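NMB1025 protein (Neisseria meningitidis serogroup B, PDB 3KJJ) is of unknown function but belongs to the YjgF/RutC family, small trimeric proteins several of which are thought to act on reactive enamine or imine intermediates. Local coordinates at residues S63-L75 against W88-R100. Residues are numbered along the deposited sequence; the frame is centred on the assembly and turned at random.
Sequences SDKAHVLDAVIYL and WDAWVAAGRTPAR
Arg96 holds the carbonyl of Ala66 side-on: NE reaches Ala66 O at 2.8 Å and NH2 the same oxygen at 3.0 Å, both nearly within the guanidinium plane, a sharing that arginine's adjacent N-H groups allow. A bend at chi3 (54°) turns both donors onto this acceptor. NH2 also lies over one face of the His67 ring, whose rotation is helped into place by an almost straight hydrogen bond from ND1 to Asp64 OD1; Asp64 also salt-bridges Arg123. Beside the arginine's NE and CD, Ala66 CB meets Ala93 CB at 3.6 Å, methyls small enough to let the two backbones come close.

The long aliphatic chain of Lys65 runs extended across one face of the Trp91 indole, its CD 3.9 Å from the centroid of the five-membered ring, while its ammonium NZ makes a cation-pi contact and a hydrogen bond to Trp91 O. Asp55 takes the indole N-H. Between the two segments one water bridges Lys65 O, Ala93 N and Arg96 O.

Pro98 CB packs on Val68 CG1, and Ala71 CB, a methyl that leaves room for the ring, comes within 3.4 Å of Trp88 CH2. Ile73 CD1 sits over the Trp88 six-membered ring, on the same face as Arg100 CD. The backbones pair in parallel through Ala99 N to Leu69 O and Ala71 N to Ala99 O, while on its other edge strand 68-75 carries a classic beta bulge, Leu69 and Asp70 both facing Thr119. Strand 68-75, helix 81-91 and strand 99-104 thus form a beta-alpha-beta crossover of the YjgF-like fold.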
loop_
_atom_site.group_PDB
_atom_site.type_symbol
_atom_site.label_atom_id
_atom_site.label_comp_id
_atom_site.label_asym_id
_atom_site.label_seq_id
_atom_site.Cartn_x
_atom_site.Cartn_y
_atom_site.Cartn_z
ATOM N N SER B 63 -15.160 8.482 9.692
ATOM C CA SER B 63 -15.348 7.282 8.900
ATOM C C SER B 63 -15.719 6.144 9.839
ATOM O O SER B 63 -15.946 6.355 11.035
ATOM C CB SER B 63 -14.063 6.933 8.144
ATOM O OG SER B 63 -14.279 5.945 7.145
ATOM N N ASP B 64 -15.780 4.940 9.282
ATOM C CA ASP B 64 -15.953 3.727 10.062
ATOM C C ASP B 64 -15.563 2.537 9.193
ATOM O O ASP B 64 -15.186 2.705 8.022
ATOM C CB ASP B 64 -17.392 3.588 10.580
ATOM C CG ASP B 64 -18.415 3.684 9.473
ATOM O OD1 ASP B 64 -18.257 2.965 8.465
ATOM O OD2 ASP B 64 -19.373 4.481 9.612
ATOM N N LYS B 65 -15.660 1.342 9.765
ATOM C CA LYS B 65 -15.201 0.117 9.096
ATOM C C LYS B 65 -16.009 -0.201 7.834
ATOM O O LYS B 65 -15.487 -0.785 6.887
ATOM C CB LYS B 65 -15.166 -1.065 10.090
ATOM C CG LYS B 65 -16.522 -1.631 10.502
ATOM C CD LYS B 65 -16.480 -2.265 11.889
ATOM C CE LYS B 65 -17.785 -3.000 12.182
ATOM N NZ LYS B 65 -17.664 -3.952 13.328
ATOM N N ALA B 66 -17.269 0.228 7.812
ATOM C CA ALA B 66 -18.141 0.053 6.647
ATOM C C ALA B 66 -17.768 1.028 5.531
ATOM O O ALA B 66 -18.416 1.072 4.497
ATOM C CB ALA B 66 -19.601 0.239 7.056
ATOM N N HIS B 67 -16.719 1.814 5.756
ATOM C CA HIS B 67 -16.225 2.755 4.757
ATOM C C HIS B 67 -14.729 2.620 4.532
ATOM O O HIS B 67 -14.079 3.568 4.096
ATOM C CB HIS B 67 -16.603 4.194 5.130
ATOM C CG HIS B 67 -18.074 4.456 5.054
ATOM N ND1 HIS B 67 -18.942 4.103 6.064
ATOM C CD2 HIS B 67 -18.833 5.009 4.079
ATOM C CE1 HIS B 67 -20.173 4.432 5.717
ATOM N NE2 HIS B 67 -20.135 4.983 4.517
ATOM N N VAL B 68 -14.201 1.431 4.827
ATOM C CA VAL B 68 -12.827 1.055 4.492
ATOM C C VAL B 68 -12.713 0.640 3.028
ATOM O O VAL B 68 -13.469 -0.201 2.533
ATOM C CB VAL B 68 -12.332 -0.111 5.378
ATOM C CG1 VAL B 68 -10.989 -0.653 4.870
ATOM C CG2 VAL B 68 -12.220 0.342 6.802
ATOM N N LEU B 69 -11.747 1.229 2.345
ATOM C CA LEU B 69 -11.505 0.931 0.953
ATOM C C LEU B 69 -10.586 -0.274 0.792
ATOM O O LEU B 69 -10.863 -1.172 -0.005
ATOM C CB LEU B 69 -10.921 2.144 0.251
ATOM C CG LEU B 69 -11.865 3.350 0.115
ATOM C CD1 LEU B 69 -11.162 4.482 -0.611
ATOM C CD2 LEU B 69 -13.175 2.970 -0.596
ATOM N N ASP B 70 -9.510 -0.292 1.573
ATOM C CA ASP B 70 -8.427 -1.231 1.360
ATOM C C ASP B 70 -7.765 -1.542 2.698
ATOM O O ASP B 70 -7.642 -0.671 3.565
ATOM C CB ASP B 70 -7.432 -0.625 0.352
ATOM C CG ASP B 70 -6.268 -1.554 0.009
ATOM O OD1 ASP B 70 -6.461 -2.493 -0.793
ATOM O OD2 ASP B 70 -5.145 -1.309 0.511
ATOM N N ALA B 71 -7.353 -2.795 2.857
ATOM C CA ALA B 71 -6.657 -3.225 4.054
ATOM C C ALA B 71 -5.509 -4.137 3.642
ATOM O O ALA B 71 -5.704 -5.074 2.873
ATOM C CB ALA B 71 -7.616 -3.972 4.977
ATOM N N VAL B 72 -4.315 -3.847 4.143
ATOM C CA VAL B 72 -3.186 -4.749 3.983
ATOM C C VAL B 72 -2.879 -5.281 5.367
ATOM O O VAL B 72 -2.745 -4.513 6.328
ATOM C CB VAL B 72 -1.948 -4.068 3.379
ATOM C CG1 VAL B 72 -0.843 -5.104 3.106
ATOM C CG2 VAL B 72 -2.306 -3.346 2.106
ATOM N N ILE B 73 -2.809 -6.605 5.456
ATOM C CA ILE B 73 -2.590 -7.292 6.707
ATOM C C ILE B 73 -1.244 -7.966 6.601
ATOM O O ILE B 73 -1.009 -8.762 5.692
ATOM C CB ILE B 73 -3.681 -8.346 6.985
ATOM C CG1 ILE B 73 -5.066 -7.683 7.054
ATOM C CG2 ILE B 73 -3.386 -9.110 8.302
ATOM C CD1 ILE B 73 -6.221 -8.682 6.880
ATOM N N TYR B 74 -0.361 -7.591 7.513
ATOM C CA TYR B 74 0.959 -8.157 7.584
ATOM C C TYR B 74 0.928 -9.111 8.773
ATOM O O TYR B 74 0.555 -8.717 9.871
ATOM C CB TYR B 74 1.987 -7.044 7.783
ATOM C CG TYR B 74 2.065 -6.026 6.659
ATOM C CD1 TYR B 74 2.700 -6.329 5.453
ATOM C CD2 TYR B 74 1.521 -4.745 6.812
ATOM C CE1 TYR B 74 2.772 -5.395 4.424
ATOM C CE2 TYR B 74 1.586 -3.818 5.793
ATOM C CZ TYR B 74 2.212 -4.145 4.605
ATOM O OH TYR B 74 2.283 -3.217 3.599
ATOM N N LEU B 75 1.276 -10.370 8.546
ATOM C CA LEU B 75 1.456 -11.310 9.650
ATOM C C LEU B 75 2.924 -11.662 9.754
ATOM O O LEU B 75 3.598 -11.803 8.736
ATOM C CB LEU B 75 0.642 -12.590 9.434
ATOM C CG LEU B 75 -0.882 -12.485 9.434
ATOM C CD1 LEU B 75 -1.477 -13.791 8.898
ATOM C CD2 LEU B 75 -1.424 -12.176 10.833
ATOM N N TRP B 88 -11.108 -11.105 11.885
ATOM C CA TRP B 88 -11.396 -10.223 10.752
ATOM C C TRP B 88 -12.788 -10.457 10.176
ATOM O O TRP B 88 -13.554 -9.508 10.026
ATOM C CB TRP B 88 -10.335 -10.407 9.664
ATOM C CG TRP B 88 -10.616 -9.704 8.375
ATOM C CD1 TRP B 88 -11.260 -10.216 7.295
ATOM C CD2 TRP B 88 -10.234 -8.366 8.023
ATOM N NE1 TRP B 88 -11.313 -9.279 6.289
ATOM C CE2 TRP B 88 -10.697 -8.133 6.712
ATOM C CE3 TRP B 88 -9.572 -7.337 8.700
ATOM C CZ2 TRP B 88 -10.502 -6.914 6.049
ATOM C CZ3 TRP B 88 -9.379 -6.121 8.042
ATOM C CH2 TRP B 88 -9.848 -5.924 6.731
ATOM N N ASP B 89 -13.105 -11.718 9.872
ATOM C CA ASP B 89 -14.400 -12.109 9.297
ATOM C C ASP B 89 -15.602 -11.682 10.123
ATOM O O ASP B 89 -16.637 -11.321 9.559
ATOM C CB ASP B 89 -14.469 -13.621 9.054
ATOM C CG ASP B 89 -13.569 -14.069 7.928
ATOM O OD1 ASP B 89 -12.976 -13.202 7.251
ATOM O OD2 ASP B 89 -13.455 -15.294 7.720
ATOM N N ALA B 90 -15.462 -11.746 11.447
ATOM C CA ALA B 90 -16.504 -11.319 12.391
ATOM C C ALA B 90 -16.616 -9.796 12.505
ATOM O O ALA B 90 -17.689 -9.267 12.812
ATOM C CB ALA B 90 -16.252 -11.930 13.769
ATOM N N TRP B 91 -15.511 -9.107 12.249
ATOM C CA TRP B 91 -15.419 -7.653 12.428
ATOM C C TRP B 91 -15.893 -6.884 11.205
ATOM O O TRP B 91 -16.611 -5.900 11.360
ATOM C CB TRP B 91 -13.999 -7.245 12.809
ATOM C CG TRP B 91 -13.705 -5.749 12.836
ATOM C CD1 TRP B 91 -13.881 -4.900 13.891
ATOM C CD2 TRP B 91 -13.130 -4.960 11.781
ATOM N NE1 TRP B 91 -13.479 -3.627 13.551
ATOM C CE2 TRP B 91 -13.007 -3.637 12.265
ATOM C CE3 TRP B 91 -12.713 -5.244 10.470
ATOM C CZ2 TRP B 91 -12.487 -2.599 11.484
ATOM C CZ3 TRP B 91 -12.194 -4.224 9.699
ATOM C CH2 TRP B 91 -12.088 -2.907 10.209
ATOM N N VAL B 92 -15.514 -7.329 9.999
ATOM C CA VAL B 92 -15.872 -6.568 8.775
ATOM C C VAL B 92 -17.372 -6.306 8.605
ATOM O O VAL B 92 -18.214 -7.075 9.074
ATOM C CB VAL B 92 -15.303 -7.173 7.464
ATOM C CG1 VAL B 92 -13.809 -6.977 7.400
ATOM C CG2 VAL B 92 -15.675 -8.641 7.323
ATOM N N ALA B 93 -17.698 -5.199 7.949
ATOM C CA ALA B 93 -19.091 -4.872 7.684
ATOM C C ALA B 93 -19.554 -5.705 6.499
ATOM O O ALA B 93 -19.032 -5.574 5.393
ATOM C CB ALA B 93 -19.241 -3.374 7.395
ATOM N N ALA B 94 -20.512 -6.595 6.745
ATOM C CA ALA B 94 -21.007 -7.514 5.723
ATOM C C ALA B 94 -21.602 -6.747 4.541
ATOM O O ALA B 94 -22.301 -5.752 4.740
ATOM C CB ALA B 94 -22.046 -8.474 6.346
ATOM N N GLY B 95 -21.296 -7.195 3.323
ATOM C CA GLY B 95 -21.741 -6.526 2.078
ATOM C C GLY B 95 -20.875 -5.324 1.711
ATOM O O GLY B 95 -21.001 -4.735 0.624
ATOM N N ARG B 96 -20.013 -4.941 2.640
ATOM C CA ARG B 96 -19.163 -3.759 2.496
ATOM C C ARG B 96 -17.736 -4.095 2.905
ATOM O O ARG B 96 -17.069 -3.318 3.577
ATOM C CB ARG B 96 -19.714 -2.608 3.344
ATOM C CG ARG B 96 -21.179 -2.309 3.079
ATOM C CD ARG B 96 -21.599 -1.018 3.745
ATOM N NE ARG B 96 -20.733 0.099 3.376
ATOM C CZ ARG B 96 -21.062 1.061 2.520
ATOM N NH1 ARG B 96 -22.250 1.042 1.923
ATOM N NH2 ARG B 96 -20.200 2.047 2.271
ATOM N N THR B 97 -17.273 -5.267 2.487
ATOM C CA THR B 97 -15.943 -5.738 2.847
ATOM C C THR B 97 -14.900 -5.099 1.906
ATOM O O THR B 97 -15.162 -4.913 0.712
ATOM C CB THR B 97 -15.876 -7.273 2.808
ATOM O OG1 THR B 97 -16.162 -7.725 1.482
ATOM C CG2 THR B 97 -16.908 -7.880 3.764
ATOM N N PRO B 98 -13.730 -4.720 2.450
ATOM C CA PRO B 98 -12.761 -3.953 1.663
ATOM C C PRO B 98 -11.877 -4.795 0.740
ATOM O O PRO B 98 -11.808 -6.024 0.890
ATOM C CB PRO B 98 -11.901 -3.290 2.743
ATOM C CG PRO B 98 -11.909 -4.282 3.851
ATOM C CD PRO B 98 -13.294 -4.877 3.856
ATOM N N ALA B 99 -11.219 -4.133 -0.215
ATOM C CA ALA B 99 -10.085 -4.742 -0.930
ATOM C C ALA B 99 -9.081 -5.150 0.139
ATOM O O ALA B 99 -8.850 -4.403 1.097
ATOM C CB ALA B 99 -9.457 -3.768 -1.900
ATOM N N ARG B 100 -8.511 -6.339 0.005
ATOM C CA ARG B 100 -7.647 -6.866 1.059
ATOM C C ARG B 100 -6.468 -7.610 0.452
ATOM O O ARG B 100 -6.589 -8.225 -0.601
ATOM C CB ARG B 100 -8.434 -7.808 1.974
ATOM C CG ARG B 100 -7.815 -8.010 3.341
ATOM C CD ARG B 100 -8.535 -9.073 4.153
ATOM N NE ARG B 100 -7.982 -10.403 3.916
ATOM C CZ ARG B 100 -7.963 -11.396 4.800
ATOM N NH1 ARG B 100 -8.454 -11.240 6.032
ATOM N NH2 ARG B 100 -7.419 -12.552 4.452
HETATM O O HOH W 1 -15.963 -3.422 6.296
HETATM O O HOH W 2 -16.128 -0.583 3.273
#